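Local atomic coordinates of cytolethal distending toxin subunit B (Escherichia coli, PDB entry 2F1N), a protein that nicks DNA as the endonuclease subunit of a tripartite bacterial toxin, very probably damaging host DNA and so arresting the cell cycle at G2/M. Residues F97-A102 and R106-L111; F121-V126 and R131-I136. All blocks are in the same frame, centred on the assembly; numbering follows the deposited sequence.

Contacts 1 and 2 are two beta hairpins that follow each other along the chain, each closed before the next begins. Contact 1 joins strands 92-98 and 109-113 in the eight-stranded mixed sheet. Contact 2 joins strands 119-123 and 133-138 at one side of the six-stranded sheet, where 119-123 is the outermost strand. The chain therefore passes from one sheet to the other between them. Their centres lie about 11 Å apart and the hairpins touch: L109 and L111 of contact 1 pack on P132, L134 and G135 of contact 2. Together they form part of the interface between the two sheets of the DNase I-like sandwich.

Contact 1: residues F97-A102 and R106-L111; sequences FSAVDA and RVNLAL
F97-A102 and R106-L111 run antiparallel, their touching parts 157° apart in direction, as the two arms of a beta hairpin. S98 and L109 form a hydrogen-bonded pair. S98 N donates to L109 O at 2.8 Å, and L109 N donates back to S98 O at 3.1 Å. F97 and A110 are the next, non-hydrogen-bonded pair. Beyond S98 the regular pairing stops, and the side chain of N108 takes over. Its OD1 accepts V100 N at 2.7 Å, with the donor above the amide's carbonyl plane rather than on a lone pair. Water 1 also donates to OD1, 2.7 Å away. The same water accepts from D101 N and V107 N and donates to D101 OD2, so it ties the two arms together where they separate.

The F97 ring reaches back over the partner strand. CG lies anti to the backbone N (chi1 -159°), and the ring lies with one face over L109 O. CD2 is 3.7 Å from A110 CB, which approaches the ring obliquely. CE1 is near N108 CB, and the ring and amide planes are 72° apart. V100 approaches V107 at about a right angle: its CG2 is 3.3 Å from V107 O, and its CG1 meets V107 CG2.

The hairpin is held on further sides. N108 ND2 donates to G57 O, and N108 and A110 pair by backbone with A56 and V53 on strand 50-56. S98, L109 and L111 face the other sheet, where they touch strands 133-138 and 141-147.

Contact 2: residues F121-V126 and R131-I136; sequences FVLSPV and RPLLGI
A beta hairpin at one side of the six-stranded sheet brings F121-V126 against R131-I136, its strands antiparallel at 164° with axes 4.8 Å apart. Two hydrogen-bonded pairs hold it. F121 N donates to G135 O and G135 N to F121 O, both at 2.8 Å. L123 and L133 exchange a second pair of bonds, both 2.9 Å. V122 and L134 pair between them, with CA-H...O contacts from V122 CA to L133 O and L134 CA to F121 O.

L123 CB and L133 CB meet at 3.9 Å on the face turned to helix 156-168. The F121 ring projects from that face, CG beside the backbone N (chi1 -56°), and meets F166 and F167 edge-to-face. Past the strands, P125 CD lies 4.1 Å from P132 CB, the rings crossing at a slant, and P132 CB lies 3.2 Å from L123 O. Water 2 accepts from V126 N (2.9 Å) and lies near R131 O. R131 NE donates to H147 O.

Four main-chain bonds satisfy the facing N-H and C=O groups of F121, L123, L133 and G135; L134 pairs with T145. P125 and P132 have no N-H to donate. Beyond L123 the arms meet through proline packing, a P125 CA-H...O contact to R131 O, and water 2.

Contact 1: residues F97-A102 and R106-L111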
ATOM      1  N   PHE A  97       3.364   4.098   9.923  1.00  8.93           N
ATOM      2  CA  PHE A  97       2.653   5.348   9.613  1.00  9.97           C
ATOM      3  C   PHE A  97       3.618   6.446   9.249  1.00 10.53           C
ATOM      4  O   PHE A  97       4.575   6.674   9.995  1.00 10.76           O
ATOM      5  CB  PHE A  97       1.772   5.753  10.813  1.00 11.18           C
ATOM      6  CG  PHE A  97       0.649   6.691  10.432  1.00 15.17           C
ATOM      7  CD1 PHE A  97       0.883   8.017  10.279  1.00 20.14           C
ATOM      8  CD2 PHE A  97      -0.654   6.187  10.206  1.00 19.38           C
ATOM      9  CE1 PHE A  97      -0.137   8.894   9.892  1.00 19.79           C
ATOM     10  CE2 PHE A  97      -1.701   7.078   9.815  1.00 19.60           C
ATOM     11  CZ  PHE A  97      -1.405   8.414   9.653  1.00 21.02           C
ATOM     12  N   SER A  98       3.340   7.168   8.158  1.00 11.60           N
ATOM     13  CA  SER A  98       4.184   8.313   7.793  1.00 13.64           C
ATOM     14  C   SER A  98       3.340   9.564   7.742  1.00 14.90           C
ATOM     15  O   SER A  98       2.501   9.677   6.864  1.00 13.43           O
ATOM     16  CB  SER A  98       4.828   8.158   6.422  1.00 15.03           C
ATOM     17  OG  SER A  98       5.680   7.045   6.449  1.00 24.31           O
ATOM     18  N   ALA A  99       3.555  10.462   8.692  1.00 17.67           N
ATOM     19  CA  ALA A  99       3.016  11.806   8.612  1.00 23.05           C
ATOM     20  C   ALA A  99       3.824  12.530   7.512  1.00 26.31           C
ATOM     21  O   ALA A  99       5.021  12.814   7.661  1.00 28.25           O
ATOM     22  CB  ALA A  99       3.164  12.489   9.949  1.00 24.11           C
ATOM     23  N   VAL A 100       3.188  12.770   6.389  1.00 29.78           N
ATOM     24  CA  VAL A 100       3.846  13.389   5.254  1.00 34.24           C
ATOM     25  C   VAL A 100       3.872  14.875   5.557  1.00 37.74           C
ATOM     26  O   VAL A 100       4.933  15.495   5.542  1.00 39.17           O
ATOM     27  CB  VAL A 100       3.095  13.067   3.948  1.00 34.19           C
ATOM     28  CG1 VAL A 100       3.564  13.959   2.796  1.00 35.40           C
ATOM     29  CG2 VAL A 100       3.294  11.565   3.603  1.00 33.94           C
ATOM     30  N   ASP A 101       2.702  15.423   5.863  1.00 40.91           N
ATOM     31  CA  ASP A 101       2.645  16.779   6.382  1.00 44.46           C
ATOM     32  C   ASP A 101       2.524  16.717   7.892  1.00 45.51           C
ATOM     33  O   ASP A 101       1.652  16.032   8.449  1.00 46.03           O
ATOM     34  CB  ASP A 101       1.488  17.582   5.778  1.00 44.38           C
ATOM     35  CG  ASP A 101       1.353  17.382   4.276  1.00 45.95           C
ATOM     36  OD1 ASP A 101       2.314  17.640   3.508  1.00 48.17           O
ATOM     37  OD2 ASP A 101       0.292  16.975   3.770  1.00 48.66           O
ATOM     38  N   ALA A 102       3.439  17.425   8.538  1.00 47.34           N
ATOM     39  CA  ALA A 102       3.322  17.721   9.950  1.00 48.38           C
ATOM     40  C   ALA A 102       2.340  18.890  10.168  1.00 48.78           C
ATOM     41  O   ALA A 102       2.196  19.386  11.295  1.00 48.73           O
ATOM     42  CB  ALA A 102       4.691  18.042  10.522  1.00 48.52           C
ATOM     43  N   ARG A 106      -3.335  15.734   5.056  1.00 28.22           N
ATOM     44  CA  ARG A 106      -4.345  15.129   4.177  1.00 25.75           C
ATOM     45  C   ARG A 106      -3.751  14.149   3.165  1.00 21.31           C
ATOM     46  O   ARG A 106      -4.459  13.611   2.292  1.00 19.79           O
ATOM     47  CB  ARG A 106      -5.141  16.221   3.455  1.00 26.86           C
ATOM     48  CG  ARG A 106      -6.446  16.602   4.208  1.00 32.24           C
ATOM     49  CD  ARG A 106      -7.216  17.758   3.608  1.00 40.11           C
ATOM     50  NE  ARG A 106      -6.465  19.001   3.762  1.00 45.49           N
ATOM     51  CZ  ARG A 106      -6.692  19.896   4.720  1.00 47.89           C
ATOM     52  NH1 ARG A 106      -7.658  19.689   5.613  1.00 50.03           N
ATOM     53  NH2 ARG A 106      -5.953  20.998   4.789  1.00 49.42           N
ATOM     54  N   VAL A 107      -2.444  13.943   3.243  1.00 18.96           N
ATOM     55  CA  VAL A 107      -1.790  13.023   2.303  1.00 16.80           C
ATOM     56  C   VAL A 107      -0.852  12.049   3.049  1.00 15.69           C
ATOM     57  O   VAL A 107       0.135  11.542   2.490  1.00 15.50           O
ATOM     58  CB  VAL A 107      -1.125  13.783   1.062  1.00 17.05           C
ATOM     59  CG1 VAL A 107      -2.171  14.578   0.267  1.00 20.38           C
ATOM     60  CG2 VAL A 107       0.016  14.686   1.483  1.00 19.92           C
ATOM     61  N   ASN A 108      -1.231  11.705   4.289  1.00 13.25           N
ATOM     62  CA  ASN A 108      -0.399  10.739   5.043  1.00 12.70           C
ATOM     63  C   ASN A 108      -0.522   9.330   4.492  1.00 10.56           C
ATOM     64  O   ASN A 108      -1.500   8.992   3.878  1.00 11.69           O
ATOM     65  CB  ASN A 108      -0.724  10.781   6.527  1.00 13.89           C
ATOM     66  CG  ASN A 108      -0.404  12.136   7.141  1.00 14.79           C
ATOM     67  OD1 ASN A 108       0.473  12.836   6.673  1.00 15.89           O
ATOM     68  ND2 ASN A 108      -1.038  12.440   8.248  1.00 15.97           N
ATOM     69  N   LEU A 109       0.500   8.516   4.739  1.00 10.57           N
ATOM     70  CA  LEU A 109       0.533   7.128   4.244  1.00 11.09           C
ATOM     71  C   LEU A 109       0.630   6.136   5.370  1.00 10.61           C
ATOM     72  O   LEU A 109       1.218   6.433   6.421  1.00 10.81           O
ATOM     73  CB  LEU A 109       1.766   6.906   3.361  1.00 11.17           C
ATOM     74  CG  LEU A 109       1.767   7.660   2.040  1.00 11.11           C
ATOM     75  CD1 LEU A 109       3.230   7.644   1.536  1.00 14.12           C
ATOM     76  CD2 LEU A 109       0.797   7.094   1.059  1.00  8.98           C
ATOM     77  N   ALA A 110       0.043   4.953   5.149  1.00 10.22           N
ATOM     78  CA  ALA A 110       0.230   3.846   6.123  1.00  9.85           C
ATOM     79  C   ALA A 110       0.207   2.474   5.481  1.00 10.66           C
ATOM     80  O   ALA A 110      -0.364   2.278   4.407  1.00  9.55           O
ATOM     81  CB  ALA A 110      -0.862   3.905   7.274  1.00 11.12           C
ATOM     82  N   LEU A 111       0.835   1.542   6.183  1.00  9.97           N
ATOM     83  CA  LEU A 111       0.640   0.103   5.949  1.00 11.28           C
ATOM     84  C   LEU A 111       0.230  -0.521   7.272  1.00  9.83           C
ATOM     85  O   LEU A 111       0.823  -0.235   8.334  1.00 11.55           O
ATOM     86  CB  LEU A 111       1.941  -0.490   5.452  1.00 11.61           C
ATOM     87  CG  LEU A 111       2.339  -0.244   4.009  1.00 14.52           C
ATOM     88  CD1 LEU A 111       3.877  -0.429   3.875  1.00 17.07           C
ATOM     89  CD2 LEU A 111       1.604  -1.291   3.133  1.00 10.06           C
TER
HETATM   90  O   HOH W   1      -0.231  14.847   5.008  1.00 26.94           O

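Contact 2: residues F121-V126 and R131-I136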
ATOM      1  N   PHE A 121      11.069  -0.048   4.630  1.00 10.86           N
ATOM      2  CA  PHE A 121      11.670   0.737   3.517  1.00 12.65           C
ATOM      3  C   PHE A 121      11.001   2.127   3.408  1.00 13.24           C
ATOM      4  O   PHE A 121       9.786   2.227   3.437  1.00 14.36           O
ATOM      5  CB  PHE A 121      11.527   0.050   2.170  1.00 12.54           C
ATOM      6  CG  PHE A 121      12.093  -1.335   2.142  1.00 12.90           C
ATOM      7  CD1 PHE A 121      13.395  -1.582   2.526  1.00 14.63           C
ATOM      8  CD2 PHE A 121      11.284  -2.408   1.791  1.00 14.45           C
ATOM      9  CE1 PHE A 121      13.916  -2.905   2.511  1.00 15.45           C
ATOM     10  CE2 PHE A 121      11.801  -3.716   1.806  1.00 12.92           C
ATOM     11  CZ  PHE A 121      13.107  -3.944   2.144  1.00 15.93           C
ATOM     12  N   VAL A 122      11.815   3.170   3.272  1.00 13.77           N
ATOM     13  CA  VAL A 122      11.314   4.508   3.069  1.00 14.37           C
ATOM     14  C   VAL A 122      12.096   5.085   1.899  1.00 15.00           C
ATOM     15  O   VAL A 122      13.313   5.318   2.011  1.00 15.24           O
ATOM     16  CB  VAL A 122      11.598   5.409   4.267  1.00 16.67           C
ATOM     17  CG1 VAL A 122      10.766   6.668   4.065  1.00 18.77           C
ATOM     18  CG2 VAL A 122      11.233   4.701   5.590  1.00 19.70           C
ATOM     19  N   LEU A 123      11.416   5.279   0.776  1.00 12.68           N
ATOM     20  CA  LEU A 123      12.037   5.814  -0.427  1.00 12.96           C
ATOM     21  C   LEU A 123      11.510   7.252  -0.688  1.00 13.61           C
ATOM     22  O   LEU A 123      10.339   7.573  -0.441  1.00 14.54           O
ATOM     23  CB  LEU A 123      11.797   4.886  -1.635  1.00 13.17           C
ATOM     24  CG  LEU A 123      11.981   3.359  -1.356  1.00 15.41           C
ATOM     25  CD1 LEU A 123      11.798   2.552  -2.604  1.00 17.16           C
ATOM     26  CD2 LEU A 123      13.329   2.997  -0.714  1.00 20.08           C
ATOM     27  N   SER A 124      12.408   8.101  -1.177  1.00 13.91           N
ATOM     28  CA  SER A 124      12.121   9.517  -1.363  1.00 13.95           C
ATOM     29  C   SER A 124      11.132   9.755  -2.493  1.00 13.27           C
ATOM     30  O   SER A 124      11.014   8.962  -3.428  1.00 12.60           O
ATOM     31  CB  SER A 124      13.450  10.265  -1.616  1.00 14.58           C
ATOM     32  OG  SER A 124      14.239  10.110  -0.435  1.00 18.55           O
ATOM     33  N   PRO A 125      10.385  10.859  -2.403  1.00 13.04           N
ATOM     34  CA  PRO A 125       9.505  11.254  -3.497  1.00 14.08           C
ATOM     35  C   PRO A 125      10.309  11.388  -4.769  1.00 13.64           C
ATOM     36  O   PRO A 125      11.487  11.771  -4.708  1.00 13.96           O
ATOM     37  CB  PRO A 125       9.036  12.665  -3.080  1.00 13.26           C
ATOM     38  CG  PRO A 125       9.121  12.646  -1.571  1.00 14.03           C
ATOM     39  CD  PRO A 125      10.326  11.780  -1.249  1.00 13.17           C
ATOM     40  N   VAL A 126       9.680  11.101  -5.883  1.00 14.85           N
ATOM     41  CA  VAL A 126      10.361  11.149  -7.186  1.00 18.86           C
ATOM     42  C   VAL A 126      10.095  12.436  -7.932  1.00 19.75           C
ATOM     43  O   VAL A 126      10.656  12.658  -9.014  1.00 19.97           O
ATOM     44  CB  VAL A 126       9.984   9.944  -8.067  1.00 18.49           C
ATOM     45  CG1 VAL A 126      10.820   9.942  -9.319  1.00 25.40           C
ATOM     46  CG2 VAL A 126      10.220   8.629  -7.273  1.00 19.69           C
ATOM     47  N   ARG A 131       4.609  12.267  -2.987  1.00 13.32           N
ATOM     48  CA  ARG A 131       4.682  11.567  -1.709  1.00 12.89           C
ATOM     49  C   ARG A 131       5.877  10.599  -1.775  1.00 11.85           C
ATOM     50  O   ARG A 131       6.311  10.249  -2.860  1.00 11.47           O
ATOM     51  CB  ARG A 131       3.397  10.737  -1.512  1.00 11.64           C
ATOM     52  CG  ARG A 131       2.375  11.420  -0.647  1.00 15.75           C
ATOM     53  CD  ARG A 131       1.775  12.559  -1.335  1.00 14.60           C
ATOM     54  NE  ARG A 131       0.933  12.192  -2.501  1.00 12.83           N
ATOM     55  CZ  ARG A 131       0.088  13.049  -3.118  1.00 15.66           C
ATOM     56  NH1 ARG A 131      -0.006  14.338  -2.723  1.00 15.36           N
ATOM     57  NH2 ARG A 131      -0.656  12.637  -4.134  1.00 13.87           N
ATOM     58  N   PRO A 132       6.404  10.199  -0.622  1.00 12.38           N
ATOM     59  CA  PRO A 132       7.413   9.127  -0.560  1.00 11.48           C
ATOM     60  C   PRO A 132       6.772   7.787  -0.828  1.00 11.28           C
ATOM     61  O   PRO A 132       5.552   7.691  -0.993  1.00 12.24           O
ATOM     62  CB  PRO A 132       7.910   9.196   0.906  1.00 11.79           C
ATOM     63  CG  PRO A 132       6.693   9.647   1.680  1.00 13.44           C
ATOM     64  CD  PRO A 132       5.978  10.629   0.729  1.00 12.73           C
ATOM     65  N   LEU A 133       7.605   6.739  -0.894  1.00 11.10           N
ATOM     66  CA  LEU A 133       7.149   5.344  -0.887  1.00 12.26           C
ATOM     67  C   LEU A 133       7.421   4.717   0.468  1.00 12.22           C
ATOM     68  O   LEU A 133       8.515   4.791   0.925  1.00 14.22           O
ATOM     69  CB  LEU A 133       7.916   4.554  -1.964  1.00 11.99           C
ATOM     70  CG  LEU A 133       7.346   4.896  -3.345  1.00 13.63           C
ATOM     71  CD1 LEU A 133       8.314   4.475  -4.458  1.00 17.50           C
ATOM     72  CD2 LEU A 133       5.965   4.268  -3.558  1.00 19.07           C
ATOM     73  N   LEU A 134       6.418   4.113   1.091  1.00 11.43           N
ATOM     74  CA  LEU A 134       6.632   3.470   2.386  1.00 11.21           C
ATOM     75  C   LEU A 134       6.399   2.000   2.131  1.00 11.55           C
ATOM     76  O   LEU A 134       5.387   1.653   1.549  1.00 11.23           O
ATOM     77  CB  LEU A 134       5.634   4.023   3.399  1.00 11.77           C
ATOM     78  CG  LEU A 134       5.379   3.247   4.712  1.00 11.32           C
ATOM     79  CD1 LEU A 134       6.656   3.299   5.554  1.00 15.83           C
ATOM     80  CD2 LEU A 134       4.158   3.865   5.461  1.00 15.07           C
ATOM     81  N   GLY A 135       7.325   1.151   2.579  1.00 11.85           N
ATOM     82  CA  GLY A 135       7.168  -0.286   2.340  1.00 12.30           C
ATOM     83  C   GLY A 135       7.594  -1.116   3.550  1.00 10.96           C
ATOM     84  O   GLY A 135       8.366  -0.636   4.391  1.00 11.58           O
ATOM     85  N   ILE A 136       7.094  -2.367   3.623  1.00  9.77           N
ATOM     86  CA  ILE A 136       7.595  -3.313   4.628  1.00  9.44           C
ATOM     87  C   ILE A 136       7.994  -4.617   3.919  1.00 10.76           C
ATOM     88  O   ILE A 136       7.422  -4.976   2.900  1.00 11.36           O
ATOM     89  CB  ILE A 136       6.547  -3.619   5.731  1.00  9.85           C
ATOM     90  CG1 ILE A 136       5.298  -4.278   5.157  1.00 13.06           C
ATOM     91  CG2 ILE A 136       6.185  -2.252   6.469  1.00 10.62           C
ATOM     92  CD1 ILE A 136       4.274  -4.665   6.213  1.00 15.05           C
TER
HETATM   93  O   HOH W   2       6.785  11.246  -5.498  1.00 13.43           O